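Local coordinates for protein (congerin I) (Conger myriaster, PDB 1C1L) that binds beta-galactosides such as lactose as a homodimeric galectin of the conger eel, although its physiological function is not yet known, at residues N40-H45 with N69-E74; I59-T64 with F99-L104; V33-S38 with I90-D95. All blocks are in the same frame, centred on the assembly; numbering follows the deposited sequence.

Contact 1: N40-H45 with N69-E74. With GAL (beta-D-galactopyranose), chain B; BGC (beta-D-glucopyranose), chain C.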
loop_
_atom_site.group_PDB
_atom_site.type_symbol
_atom_site.label_atom_id
_atom_site.label_comp_id
_atom_site.label_asym_id
_atom_site.label_seq_id
_atom_site.Cartn_x
_atom_site.Cartn_y
_atom_site.Cartn_z
ATOM N N ASN A 40 -17.063 6.501 5.179
ATOM C CA ASN A 40 -18.513 6.493 5.285
ATOM C C ASN A 40 -19.262 5.594 4.339
ATOM O O ASN A 40 -20.437 5.314 4.558
ATOM C CB ASN A 40 -19.062 7.892 5.116
ATOM C CG ASN A 40 -19.269 8.546 6.459
ATOM O OD1 ASN A 40 -20.344 9.039 6.779
ATOM N ND2 ASN A 40 -18.280 8.550 7.347
ATOM N N SER A 41 -18.594 5.121 3.294
ATOM C CA SER A 41 -19.283 4.351 2.296
ATOM C C SER A 41 -18.379 3.150 2.063
ATOM O O SER A 41 -17.364 3.179 1.344
ATOM C CB SER A 41 -19.451 5.262 1.090
ATOM O OG SER A 41 -20.367 4.687 0.192
ATOM N N LEU A 42 -18.746 2.065 2.739
ATOM C CA LEU A 42 -17.940 0.867 2.752
ATOM C C LEU A 42 -18.657 -0.325 2.151
ATOM O O LEU A 42 -19.793 -0.618 2.559
ATOM C CB LEU A 42 -17.555 0.537 4.192
ATOM C CG LEU A 42 -16.725 1.561 4.950
ATOM C CD1 LEU A 42 -16.594 1.124 6.390
ATOM C CD2 LEU A 42 -15.361 1.699 4.293
ATOM N N SER A 43 -18.044 -1.009 1.173
ATOM C CA SER A 43 -18.604 -2.249 0.656
ATOM C C SER A 43 -18.315 -3.414 1.604
ATOM O O SER A 43 -19.104 -4.361 1.665
ATOM C CB SER A 43 -18.025 -2.569 -0.720
ATOM O OG SER A 43 -18.615 -1.725 -1.691
ATOM N N LEU A 44 -17.231 -3.405 2.371
ATOM C CA LEU A 44 -16.971 -4.481 3.309
ATOM C C LEU A 44 -16.290 -3.910 4.532
ATOM O O LEU A 44 -15.322 -3.147 4.429
ATOM C CB LEU A 44 -16.072 -5.565 2.670
ATOM C CG LEU A 44 -15.620 -6.714 3.589
ATOM C CD1 LEU A 44 -16.801 -7.560 4.014
ATOM C CD2 LEU A 44 -14.579 -7.547 2.864
ATOM N N HIS A 45 -16.881 -4.244 5.679
ATOM C CA HIS A 45 -16.340 -3.941 6.989
ATOM C C HIS A 45 -16.156 -5.331 7.562
ATOM O O HIS A 45 -17.150 -6.042 7.747
ATOM C CB HIS A 45 -17.354 -3.153 7.822
ATOM C CG HIS A 45 -17.028 -3.024 9.308
ATOM N ND1 HIS A 45 -16.142 -2.255 9.915
ATOM C CD2 HIS A 45 -17.735 -3.669 10.299
ATOM C CE1 HIS A 45 -16.263 -2.399 11.209
ATOM N NE2 HIS A 45 -17.219 -3.256 11.427
ATOM N N ASN A 69 -24.125 5.371 10.972
ATOM C CA ASN A 69 -25.576 5.297 11.071
ATOM C C ASN A 69 -26.205 4.509 9.940
ATOM O O ASN A 69 -27.421 4.564 9.737
ATOM C CB ASN A 69 -26.156 6.709 11.119
ATOM C CG ASN A 69 -25.829 7.302 12.474
ATOM O OD1 ASN A 69 -26.113 6.754 13.543
ATOM N ND2 ASN A 69 -25.070 8.376 12.509
ATOM N N GLY A 70 -25.437 3.750 9.160
ATOM C CA GLY A 70 -26.045 3.016 8.064
ATOM C C GLY A 70 -25.702 1.545 8.081
ATOM O O GLY A 70 -25.859 0.920 7.031
ATOM N N TRP A 71 -25.197 0.961 9.162
ATOM C CA TRP A 71 -24.840 -0.456 9.182
ATOM C C TRP A 71 -26.056 -1.292 8.838
ATOM O O TRP A 71 -27.147 -1.042 9.366
ATOM C CB TRP A 71 -24.316 -0.873 10.544
ATOM C CG TRP A 71 -23.034 -0.157 10.931
ATOM C CD1 TRP A 71 -22.990 0.700 11.995
ATOM C CD2 TRP A 71 -21.822 -0.275 10.294
ATOM N NE1 TRP A 71 -21.743 1.119 12.044
ATOM C CE2 TRP A 71 -21.013 0.561 11.064
ATOM C CE3 TRP A 71 -21.301 -0.986 9.217
ATOM C CZ2 TRP A 71 -19.661 0.719 10.729
ATOM C CZ3 TRP A 71 -19.955 -0.830 8.885
ATOM C CH2 TRP A 71 -19.136 0.011 9.645
ATOM N N GLU A 72 -25.855 -2.255 7.955
ATOM C CA GLU A 72 -26.964 -3.043 7.452
ATOM C C GLU A 72 -27.023 -4.420 8.114
ATOM O O GLU A 72 -26.726 -4.543 9.306
ATOM C CB GLU A 72 -26.800 -3.116 5.945
ATOM C CG GLU A 72 -26.766 -1.751 5.254
ATOM C CD GLU A 72 -26.890 -1.785 3.748
ATOM O OE1 GLU A 72 -27.297 -2.802 3.205
ATOM O OE2 GLU A 72 -26.592 -0.784 3.112
ATOM N N THR A 73 -27.424 -5.487 7.401
ATOM C CA THR A 73 -27.457 -6.824 7.975
ATOM C C THR A 73 -26.076 -7.431 8.198
ATOM O O THR A 73 -25.272 -7.602 7.294
ATOM C CB THR A 73 -28.278 -7.750 7.036
ATOM O OG1 THR A 73 -29.551 -7.113 6.903
ATOM C CG2 THR A 73 -28.429 -9.183 7.550
ATOM N N GLU A 74 -25.782 -7.734 9.455
ATOM C CA GLU A 74 -24.554 -8.416 9.800
ATOM C C GLU A 74 -24.578 -9.872 9.389
ATOM O O GLU A 74 -25.625 -10.538 9.388
ATOM C CB GLU A 74 -24.318 -8.392 11.295
ATOM C CG GLU A 74 -24.194 -6.982 11.816
ATOM C CD GLU A 74 -23.869 -6.891 13.299
ATOM O OE1 GLU A 74 -24.102 -7.839 14.040
ATOM O OE2 GLU A 74 -23.378 -5.856 13.717
HETATM C C1 GAL B . -21.705 -2.139 15.288
HETATM C C2 GAL B . -20.392 -1.462 15.681
HETATM C C3 GAL B . -19.696 -0.882 14.448
HETATM C C4 GAL B . -19.564 -1.947 13.344
HETATM C C5 GAL B . -20.915 -2.603 13.088
HETATM C C6 GAL B . -20.823 -3.729 12.081
HETATM O O2 GAL B . -20.670 -0.419 16.606
HETATM O O3 GAL B . -18.414 -0.408 14.828
HETATM O O4 GAL B . -18.615 -2.916 13.759
HETATM O O5 GAL B . -21.464 -3.146 14.313
HETATM O O6 GAL B . -22.094 -4.273 11.827
HETATM C C2 BGC C . -25.034 -5.303 16.785
HETATM C C3 BGC C . -23.612 -4.723 16.871
HETATM C C4 BGC C . -23.575 -3.363 16.198
HETATM C C5 BGC C . -24.637 -2.449 16.828
HETATM C C6 BGC C . -24.675 -1.074 16.196
HETATM C C1 BGC C . -26.053 -4.308 17.337
HETATM O O1 BGC C . -27.325 -4.782 17.121
HETATM O O2 BGC C . -25.093 -6.509 17.534
HETATM O O3 BGC C . -22.707 -5.605 16.234
HETATM O O4 BGC C . -22.260 -2.771 16.381
HETATM O O5 BGC C . -25.927 -3.055 16.643
HETATM O O6 BGC C . -24.957 -1.143 14.807
#
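OE2 of Glu74 is gripped by two sugar hydroxyls across the galactose from the point where Trp71 packs on His45: it accepts one hydrogen bond from O3 of glucose at 2.6 Å and another from O6 of galactose at 2.8 Å. One carboxylate oxygen thus bridges both rings of lactose, the way galectin carbohydrate-recognition sites read this sugar. The chain of Glu74 is extended beyond CG, and its OE1 is held by a salt bridge to Arg76. On the galactose side, His45 NE2 shares a 2.7 Å hydrogen bond with O4, which sits near the plane of the imidazole at its edge. ND1 of the same ring is bonded to Asn34 OD1, a second-shell partner that fixes its rotation.

Between the two segments the contact is carried by the indole of Trp71. One face takes galactose, C5 lying 3.7 Å above the plane over its centre, a CH-pi arrangement that reads the apolar patch of the sugar. A hydrogen bond from NE1 to Asp68 OD1 probably steadies the ring. The far rim of the indole meets His45, whose CG stands anti to the backbone N (chi1 168°), which sets the imidazole beside the six-membered ring of Trp71; the rings are oblique, planes at 45° and centroids 4.6 Å apart. Trp71 CZ3 approaches His45 CB to 3.6 Å, and Leu42 CD1 adds a looser touch, 4.3 Å from Trp71 CH2.

Contact 2: I59-T64 with F99-L104. With GAL (beta-D-galactopyranose), chain B.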
loop_
_atom_site.group_PDB
_atom_site.type_symbol
_atom_site.label_atom_id
_atom_site.label_comp_id
_atom_site.label_asym_id
_atom_site.label_seq_id
_atom_site.Cartn_x
_atom_site.Cartn_y
_atom_site.Cartn_z
ATOM N N ILE A 59 -16.425 -12.916 14.224
ATOM C CA ILE A 59 -16.174 -12.123 13.026
ATOM C C ILE A 59 -17.544 -11.585 12.649
ATOM O O ILE A 59 -18.524 -12.342 12.561
ATOM C CB ILE A 59 -15.650 -12.979 11.843
ATOM C CG1 ILE A 59 -14.286 -13.577 12.152
ATOM C CG2 ILE A 59 -15.548 -12.088 10.593
ATOM C CD1 ILE A 59 -13.918 -14.704 11.166
ATOM N N VAL A 60 -17.616 -10.283 12.424
ATOM C CA VAL A 60 -18.821 -9.612 11.996
ATOM C C VAL A 60 -18.487 -8.934 10.673
ATOM O O VAL A 60 -17.510 -8.182 10.583
ATOM C CB VAL A 60 -19.258 -8.547 13.021
ATOM C CG1 VAL A 60 -20.467 -7.780 12.502
ATOM C CG2 VAL A 60 -19.617 -9.219 14.343
ATOM N N MET A 61 -19.301 -9.162 9.667
ATOM C CA MET A 61 -19.163 -8.550 8.358
ATOM C C MET A 61 -20.406 -7.730 8.072
ATOM O O MET A 61 -21.539 -8.148 8.365
ATOM C CB MET A 61 -19.018 -9.614 7.291
ATOM C CG MET A 61 -17.724 -10.384 7.442
ATOM S SD MET A 61 -17.620 -11.717 6.232
ATOM C CE MET A 61 -18.485 -12.961 7.145
ATOM N N ASN A 62 -20.202 -6.546 7.511
ATOM C CA ASN A 62 -21.308 -5.683 7.180
ATOM C C ASN A 62 -20.836 -4.660 6.154
ATOM O O ASN A 62 -19.665 -4.694 5.742
ATOM C CB ASN A 62 -21.785 -4.991 8.448
ATOM C CG ASN A 62 -23.259 -4.619 8.392
ATOM O OD1 ASN A 62 -23.908 -4.626 7.344
ATOM N ND2 ASN A 62 -23.842 -4.241 9.520
ATOM N N SER A 63 -21.724 -3.761 5.762
ATOM C CA SER A 63 -21.465 -2.649 4.873
ATOM C C SER A 63 -22.284 -1.463 5.381
ATOM O O SER A 63 -23.137 -1.593 6.281
ATOM C CB SER A 63 -21.891 -3.050 3.466
ATOM O OG SER A 63 -23.288 -3.282 3.375
ATOM N N THR A 64 -22.006 -0.280 4.835
ATOM C CA THR A 64 -22.743 0.916 5.170
ATOM C C THR A 64 -22.575 1.923 4.041
ATOM O O THR A 64 -21.511 2.033 3.419
ATOM C CB THR A 64 -22.245 1.545 6.504
ATOM O OG1 THR A 64 -23.099 2.671 6.685
ATOM C CG2 THR A 64 -20.763 1.924 6.547
ATOM N N PHE A 99 -17.700 -10.906 -2.383
ATOM C CA PHE A 99 -16.368 -10.717 -1.853
ATOM C C PHE A 99 -15.978 -12.095 -1.362
ATOM O O PHE A 99 -16.796 -12.866 -0.831
ATOM C CB PHE A 99 -16.305 -9.795 -0.645
ATOM C CG PHE A 99 -16.409 -8.348 -1.057
ATOM C CD1 PHE A 99 -17.657 -7.748 -1.216
ATOM C CD2 PHE A 99 -15.234 -7.627 -1.319
ATOM C CE1 PHE A 99 -17.737 -6.425 -1.644
ATOM C CE2 PHE A 99 -15.326 -6.306 -1.747
ATOM C CZ PHE A 99 -16.572 -5.709 -1.911
ATOM N N TYR A 100 -14.699 -12.373 -1.538
ATOM C CA TYR A 100 -14.068 -13.608 -1.134
ATOM C C TYR A 100 -12.966 -13.195 -0.171
ATOM O O TYR A 100 -12.039 -12.451 -0.535
ATOM C CB TYR A 100 -13.497 -14.301 -2.363
ATOM C CG TYR A 100 -14.562 -14.525 -3.423
ATOM C CD1 TYR A 100 -15.450 -15.584 -3.272
ATOM C CD2 TYR A 100 -14.662 -13.683 -4.533
ATOM C CE1 TYR A 100 -16.437 -15.811 -4.220
ATOM C CE2 TYR A 100 -15.652 -13.906 -5.491
ATOM C CZ TYR A 100 -16.532 -14.978 -5.321
ATOM O OH TYR A 100 -17.524 -15.238 -6.237
ATOM N N ILE A 101 -13.050 -13.675 1.064
ATOM C CA ILE A 101 -12.146 -13.303 2.140
ATOM C C ILE A 101 -11.331 -14.521 2.516
ATOM O O ILE A 101 -11.857 -15.550 2.959
ATOM C CB ILE A 101 -12.967 -12.789 3.340
ATOM C CG1 ILE A 101 -13.810 -11.583 2.920
ATOM C CG2 ILE A 101 -12.029 -12.398 4.488
ATOM C CD1 ILE A 101 -15.174 -11.467 3.629
ATOM N N ASP A 102 -10.038 -14.458 2.311
ATOM C CA ASP A 102 -9.176 -15.560 2.644
ATOM C C ASP A 102 -8.283 -15.123 3.792
ATOM O O ASP A 102 -7.352 -14.333 3.611
ATOM C CB ASP A 102 -8.380 -15.920 1.380
ATOM C CG ASP A 102 -7.376 -17.056 1.475
ATOM O OD1 ASP A 102 -6.785 -17.298 2.524
ATOM O OD2 ASP A 102 -7.161 -17.714 0.464
ATOM N N ILE A 103 -8.531 -15.665 4.985
ATOM C CA ILE A 103 -7.697 -15.350 6.125
ATOM C C ILE A 103 -6.559 -16.364 6.166
ATOM O O ILE A 103 -6.756 -17.579 6.046
ATOM C CB ILE A 103 -8.561 -15.400 7.402
ATOM C CG1 ILE A 103 -9.655 -14.351 7.285
ATOM C CG2 ILE A 103 -7.706 -15.142 8.642
ATOM C CD1 ILE A 103 -10.765 -14.523 8.328
ATOM N N LEU A 104 -5.327 -15.876 6.237
ATOM C CA LEU A 104 -4.172 -16.755 6.251
ATOM C C LEU A 104 -4.220 -17.622 7.493
ATOM O O LEU A 104 -4.349 -17.108 8.605
ATOM C CB LEU A 104 -2.903 -15.950 6.252
ATOM C CG LEU A 104 -1.610 -16.736 6.255
ATOM C CD1 LEU A 104 -1.442 -17.467 4.934
ATOM C CD2 LEU A 104 -0.480 -15.769 6.541
HETATM C C1 GAL B . -21.705 -2.139 15.288
HETATM C C2 GAL B . -20.392 -1.462 15.681
HETATM C C3 GAL B . -19.696 -0.882 14.448
HETATM C C4 GAL B . -19.564 -1.947 13.344
HETATM C C5 GAL B . -20.915 -2.603 13.088
HETATM C C6 GAL B . -20.823 -3.729 12.081
HETATM O O2 GAL B . -20.670 -0.419 16.606
HETATM O O3 GAL B . -18.414 -0.408 14.828
HETATM O O4 GAL B . -18.615 -2.916 13.759
HETATM O O5 GAL B . -21.464 -3.146 14.313
HETATM O O6 GAL B . -22.094 -4.273 11.827
#
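Met61 meets Ile101 through its sulfur, SD lying 3.6 Å from CD1 of the isoleucine, while the two side chains slide past each other in opposite directions. Their conformations explain the fit. Met61 runs straight out from its strand as far as the sulfur, and this extended course brings SD to Ile101 CD1; the bend at the last torsion (chi3 -86°) then turns the terminal methyl CE aside. The side chain of Met61 also touches Leu46 and Phe111. Ile101 places CG1 opposite its carbonyl carbon, and its outer torsion (chi2 146°) departs from a fully staggered value. CD1, the atom at the end of that branch, is the one that touches SD.

A second pair, Ile59 with Ile103, repeats the principle with two like residues. Both adopt almost the same rotamer, extended to the terminal methyl, and the two CD1 atoms come within 4.2 Å of one another.

Residues 59-64 and 99-104 belong to the two facing sheets of the galectin beta-sandwich, and the pairs form part of its apolar interior. The CA atoms of Met61 and Ile101 remain 10.5 Å apart, with side chains alone spanning the distance.

Alternation along strand 55-64 turns Val60 and Asn62 to the opposite face, where the galactose lies. Asn62 uses both ends of its amide: ND2 donates to galactose O6 at 2.9 Å in a nearly straight bond (171°), and also to the backbone O of Glu72. OD1 receives Ser63 N at 2.8 Å, a donor that stands tilted from the carbonyl plane, and is bonded to Arg114 as well. Val60 CG1 lies 3.9 Å from the same sugar hydroxyl, O6.

Contact 3: V33-S38 with I90-D95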
loop_
_atom_site.group_PDB
_atom_site.type_symbol
_atom_site.label_atom_id
_atom_site.label_comp_id
_atom_site.label_asym_id
_atom_site.label_seq_id
_atom_site.Cartn_x
_atom_site.Cartn_y
_atom_site.Cartn_z
ATOM N N VAL A 33 -11.035 -4.415 8.941
ATOM C CA VAL A 33 -10.503 -4.103 7.622
ATOM C C VAL A 33 -11.715 -3.537 6.905
ATOM O O VAL A 33 -12.799 -4.139 6.892
ATOM C CB VAL A 33 -10.025 -5.361 6.873
ATOM C CG1 VAL A 33 -9.561 -4.984 5.479
ATOM C CG2 VAL A 33 -8.884 -6.014 7.646
ATOM N N ASN A 34 -11.538 -2.351 6.326
ATOM C CA ASN A 34 -12.612 -1.645 5.656
ATOM C C ASN A 34 -12.232 -1.299 4.226
ATOM O O ASN A 34 -11.197 -0.664 4.029
ATOM C CB ASN A 34 -12.913 -0.340 6.380
ATOM C CG ASN A 34 -13.171 -0.581 7.850
ATOM O OD1 ASN A 34 -14.271 -0.958 8.259
ATOM N ND2 ASN A 34 -12.155 -0.448 8.695
ATOM N N VAL A 35 -13.007 -1.734 3.229
ATOM C CA VAL A 35 -12.788 -1.328 1.841
ATOM C C VAL A 35 -14.072 -0.750 1.269
ATOM O O VAL A 35 -15.202 -1.206 1.541
ATOM C CB VAL A 35 -12.346 -2.490 0.878
ATOM C CG1 VAL A 35 -10.913 -2.854 1.200
ATOM C CG2 VAL A 35 -13.238 -3.716 0.999
ATOM N N GLY A 36 -13.907 0.295 0.475
ATOM C CA GLY A 36 -15.043 0.927 -0.139
ATOM C C GLY A 36 -14.614 2.192 -0.833
ATOM O O GLY A 36 -13.514 2.277 -1.389
ATOM N N GLU A 37 -15.479 3.190 -0.769
ATOM C CA GLU A 37 -15.204 4.474 -1.391
ATOM C C GLU A 37 -14.623 5.473 -0.394
ATOM O O GLU A 37 -13.879 6.383 -0.755
ATOM C CB GLU A 37 -16.465 5.060 -1.956
ATOM C CG GLU A 37 -17.320 4.324 -3.001
ATOM C CD GLU A 37 -18.513 5.176 -3.416
ATOM O OE1 GLU A 37 -19.053 5.915 -2.594
ATOM O OE2 GLU A 37 -18.914 5.112 -4.573
ATOM N N SER A 38 -14.942 5.329 0.882
ATOM C CA SER A 38 -14.502 6.251 1.914
ATOM C C SER A 38 -14.848 5.591 3.236
ATOM O O SER A 38 -15.569 4.591 3.241
ATOM C CB SER A 38 -15.250 7.593 1.793
ATOM O OG SER A 38 -16.665 7.546 2.023
ATOM N N ILE A 90 -4.809 -10.975 5.560
ATOM C CA ILE A 90 -6.114 -11.288 5.019
ATOM C C ILE A 90 -6.081 -10.870 3.550
ATOM O O ILE A 90 -5.683 -9.746 3.225
ATOM C CB ILE A 90 -7.206 -10.514 5.804
ATOM C CG1 ILE A 90 -7.235 -10.926 7.272
ATOM C CG2 ILE A 90 -8.548 -10.804 5.140
ATOM C CD1 ILE A 90 -8.043 -9.921 8.114
ATOM N N THR A 91 -6.477 -11.759 2.653
ATOM C CA THR A 91 -6.560 -11.462 1.233
ATOM C C THR A 91 -8.018 -11.362 0.815
ATOM O O THR A 91 -8.851 -12.232 1.102
ATOM C CB THR A 91 -5.892 -12.556 0.395
ATOM O OG1 THR A 91 -4.549 -12.620 0.841
ATOM C CG2 THR A 91 -5.976 -12.292 -1.117
ATOM N N LEU A 92 -8.302 -10.309 0.071
ATOM C CA LEU A 92 -9.627 -10.026 -0.417
ATOM C C LEU A 92 -9.611 -9.991 -1.936
ATOM O O LEU A 92 -8.679 -9.470 -2.558
ATOM C CB LEU A 92 -10.112 -8.666 0.049
ATOM C CG LEU A 92 -10.031 -8.193 1.490
ATOM C CD1 LEU A 92 -10.510 -6.758 1.603
ATOM C CD2 LEU A 92 -10.935 -9.057 2.343
ATOM N N SER A 93 -10.638 -10.557 -2.530
ATOM C CA SER A 93 -10.888 -10.423 -3.941
ATOM C C SER A 93 -12.404 -10.355 -4.068
ATOM O O SER A 93 -13.140 -10.590 -3.095
ATOM C CB SER A 93 -10.312 -11.622 -4.707
ATOM O OG SER A 93 -10.769 -12.901 -4.279
ATOM N N TYR A 94 -12.924 -10.001 -5.229
ATOM C CA TYR A 94 -14.353 -9.908 -5.404
ATOM C C TYR A 94 -14.733 -9.972 -6.866
ATOM O O TYR A 94 -13.897 -9.791 -7.761
ATOM C CB TYR A 94 -14.865 -8.595 -4.800
ATOM C CG TYR A 94 -14.364 -7.305 -5.434
ATOM C CD1 TYR A 94 -13.079 -6.812 -5.171
ATOM C CD2 TYR A 94 -15.237 -6.603 -6.253
ATOM C CE1 TYR A 94 -12.682 -5.597 -5.735
ATOM C CE2 TYR A 94 -14.848 -5.393 -6.816
ATOM C CZ TYR A 94 -13.576 -4.902 -6.547
ATOM O OH TYR A 94 -13.248 -3.672 -7.060
ATOM N N ASP A 95 -15.977 -10.314 -7.120
ATOM C CA ASP A 95 -16.518 -10.158 -8.450
ATOM C C ASP A 95 -17.775 -9.305 -8.267
ATOM O O ASP A 95 -18.034 -8.853 -7.147
ATOM C CB ASP A 95 -16.804 -11.542 -9.051
ATOM C CG ASP A 95 -17.666 -12.507 -8.258
ATOM O OD1 ASP A 95 -18.628 -12.109 -7.609
ATOM O OD2 ASP A 95 -17.369 -13.686 -8.324
#
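Val33 and Val35 turn toward Ile90 and Leu92, and the apolar contact between these four buried residues illustrates how two sheets can hold together without a hydrogen bond between the segments. Val35 and Leu92 reach toward each other tip to tip. Leu92 is extended (chi2 176°), which carries CD1 to 3.9 Å from CG1 of Val35 and to 4.1 Å from its CG2, so the methyl meets both branches of the valine. The same CD1 lies 4.4 Å from CG1 of Val33, more loosely. The other branch of the leucine serves its own sheet, CD2 lying 3.9 Å from CG1 of Ile101.

Val33 and Ile90 instead pass alongside each other in opposite directions, with Val33 CG2 4.0 Å from Ile90 CD1. The valine divides its methyls in this way between two partners, CG2 going to the isoleucine and CG1 to the leucine. Here the backbones come somewhat closer, CA of Val33 lying 8.8 Å from CA of Ile90, against 9.5 Å between CA of Val35 and CA of Leu92.

The polar group between the valines is kept out of this layer: Asn34 points away from the interface and gives ND2 to Ser32 OG.

In the sandwich, strands 33-35 and 90-94 run nearly parallel, at 22° with axes 10.5 Å apart, one in each sheet. Leu44 of strand 41-52 packs on both Val35 and Leu92, Ile101 of strand 98-103 touches Ile90 and Leu92, and Leu123 of strand 122-127 lies against the two valines.

In the fold
The three contacts divide the work of one galectin domain: contact 1 forms part of the binding site built on the sugar-bearing sheet, whereas contacts 2 and 3 join that sheet to the other. Strands 30-35, 41-52 and 55-64 are consecutive in the chain and neighbours in the first sheet; strands 87-94 and 98-103 are likewise neighbours in the second. Contacts 2 and 3 lie 8 Å apart, centre to centre, and contact 1 is about 12 Å from each. Along the chain, contact 1 is nested within contact 3, while contact 2 crosses both. Strand 55-64 serves both purposes, its alternate residues facing the galactose and the apolar core.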